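Local coordinates for protein uricase (Arthrobacter globiformis, PDB 2YZD) that catalyses the oxidation of uric acid to 5-hydroxyisourate, which is further processed to (S)-allantoin, at residues G105-A110 with V136-G141. Sequence-based numbering, arbitrary orientation.
Sequences GGRWAA and VLEISG
Arg107 and Glu138 form a salt bridge, NH1 to OE1 at 3.1 Å, with the oxygen lying in the guanidinium plane and the carboxylate turned 68° from it. NH1 also donates to the carbonyl of Ile294, while Glu138 OE2 pairs with Arg49 of strand 38-50. An extended side chain, CG opposite the backbone N (chi1 -175°), carries the guanidinium across to Val136, whose CG1 sits over the centre of one face, 3.5 Å from Arg107 CZ. A leucine here would probably cost Glu138 one of its two arginine partners, leaving the salt bridge to Arg49, and the Ile294 carbonyl this donor. Gly106 pairs with Ile139 and Trp108 with Leu137 through reciprocal backbone bonds, Leu137 N to Trp108 O (2.7 Å) being nearly straight. These bonds and segment axes at 170° identify adjacent antiparallel strands, 103-117 and 131-140, of the chain's large antiparallel sheet. Backbone angles at Gly106 already call for glycine, and a CB there would also collide with Trp108 CH2. On that face, shared with Leu137 and Ile139, Trp108 CZ3 meets Ile139 CG1 at 4.0 Å and CE3 meets Leu137 CD2 at 4.1 Å; helix 85-99 packs here through Leu89 and Leu90. On the Arg107 face, Ala109 CB touches Val136 CG2 at 3.7 Å.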
loop_
_atom_site.group_PDB
_atom_site.type_symbol
_atom_site.label_atom_id
_atom_site.label_comp_id
_atom_site.label_asym_id
_atom_site.label_seq_id
_atom_site.Cartn_x
_atom_site.Cartn_y
_atom_site.Cartn_z
ATOM N N GLY A 105 6.095 -28.693 -16.830
ATOM C CA GLY A 105 6.806 -27.436 -16.699
ATOM C C GLY A 105 6.293 -26.597 -15.544
ATOM O O GLY A 105 5.697 -27.113 -14.604
ATOM N N GLY A 106 6.535 -25.297 -15.609
ATOM C CA GLY A 106 6.075 -24.431 -14.546
ATOM C C GLY A 106 6.718 -23.066 -14.577
ATOM O O GLY A 106 7.435 -22.721 -15.513
ATOM N N ARG A 107 6.439 -22.284 -13.543
ATOM C CA ARG A 107 6.978 -20.945 -13.414
ATOM C C ARG A 107 7.354 -20.708 -11.958
ATOM O O ARG A 107 6.510 -20.775 -11.069
ATOM C CB ARG A 107 5.937 -19.920 -13.864
ATOM C CG ARG A 107 6.432 -18.495 -13.874
ATOM C CD ARG A 107 5.306 -17.548 -14.237
ATOM N NE ARG A 107 5.711 -16.156 -14.082
ATOM C CZ ARG A 107 6.354 -15.444 -15.003
ATOM N NH1 ARG A 107 6.673 -15.982 -16.176
ATOM N NH2 ARG A 107 6.697 -14.187 -14.736
ATOM N N TRP A 108 8.635 -20.459 -11.720
ATOM C CA TRP A 108 9.140 -20.197 -10.380
ATOM C C TRP A 108 9.758 -18.809 -10.404
ATOM O O TRP A 108 10.542 -18.487 -11.297
ATOM C CB TRP A 108 10.181 -21.244 -10.000
ATOM C CG TRP A 108 9.606 -22.618 -9.923
ATOM C CD1 TRP A 108 9.095 -23.232 -8.817
ATOM C CD2 TRP A 108 9.410 -23.528 -11.012
ATOM N NE1 TRP A 108 8.590 -24.468 -9.146
ATOM C CE2 TRP A 108 8.768 -24.674 -10.490
ATOM C CE3 TRP A 108 9.711 -23.484 -12.382
ATOM C CZ2 TRP A 108 8.420 -25.769 -11.288
ATOM C CZ3 TRP A 108 9.366 -24.569 -13.178
ATOM C CH2 TRP A 108 8.725 -25.699 -12.626
ATOM N N ALA A 109 9.383 -17.977 -9.440
ATOM C CA ALA A 109 9.896 -16.616 -9.376
ATOM C C ALA A 109 10.307 -16.243 -7.960
ATOM O O ALA A 109 9.937 -16.909 -6.994
ATOM C CB ALA A 109 8.848 -15.641 -9.891
ATOM N N ALA A 110 11.074 -15.168 -7.845
ATOM C CA ALA A 110 11.535 -14.717 -6.550
ATOM C C ALA A 110 11.960 -13.263 -6.564
ATOM O O ALA A 110 12.372 -12.723 -7.594
ATOM C CB ALA A 110 12.704 -15.573 -6.084
ATOM N N VAL A 136 12.999 -15.039 -12.513
ATOM C CA VAL A 136 11.874 -15.843 -12.957
ATOM C C VAL A 136 12.370 -16.957 -13.868
ATOM O O VAL A 136 13.095 -16.715 -14.835
ATOM C CB VAL A 136 10.828 -15.004 -13.718
ATOM C CG1 VAL A 136 9.700 -15.912 -14.232
ATOM C CG2 VAL A 136 10.253 -13.939 -12.803
ATOM N N LEU A 137 11.980 -18.182 -13.534
ATOM C CA LEU A 137 12.349 -19.356 -14.302
ATOM C C LEU A 137 11.089 -19.975 -14.862
ATOM O O LEU A 137 10.091 -20.111 -14.160
ATOM C CB LEU A 137 13.048 -20.391 -13.417
ATOM C CG LEU A 137 13.194 -21.791 -14.031
ATOM C CD1 LEU A 137 14.134 -21.746 -15.231
ATOM C CD2 LEU A 137 13.722 -22.753 -12.988
ATOM N N GLU A 138 11.125 -20.330 -16.135
ATOM C CA GLU A 138 9.988 -20.978 -16.745
ATOM C C GLU A 138 10.536 -22.178 -17.494
ATOM O O GLU A 138 11.402 -22.042 -18.366
ATOM C CB GLU A 138 9.246 -20.030 -17.695
ATOM C CG GLU A 138 7.910 -20.597 -18.162
ATOM C CD GLU A 138 6.931 -19.536 -18.661
ATOM O OE1 GLU A 138 6.582 -18.614 -17.887
ATOM O OE2 GLU A 138 6.498 -19.637 -19.832
ATOM N N ILE A 139 10.066 -23.362 -17.123
ATOM C CA ILE A 139 10.515 -24.574 -17.781
ATOM C C ILE A 139 9.408 -25.080 -18.686
ATOM O O ILE A 139 8.249 -25.195 -18.274
ATOM C CB ILE A 139 10.878 -25.687 -16.772
ATOM C CG1 ILE A 139 12.102 -25.275 -15.953
ATOM C CG2 ILE A 139 11.169 -26.991 -17.516
ATOM C CD1 ILE A 139 12.588 -26.357 -14.987
ATOM N N SER A 140 9.772 -25.357 -19.929
ATOM C CA SER A 140 8.831 -25.871 -20.904
ATOM C C SER A 140 9.525 -27.068 -21.531
ATOM O O SER A 140 10.283 -26.926 -22.493
ATOM C CB SER A 140 8.529 -24.816 -21.963
ATOM O OG SER A 140 7.385 -25.192 -22.711
ATOM N N GLY A 141 9.277 -28.243 -20.967
ATOM C CA GLY A 141 9.920 -29.440 -21.472
ATOM C C GLY A 141 11.373 -29.447 -21.034
ATOM O O GLY A 141 11.667 -29.481 -19.836
#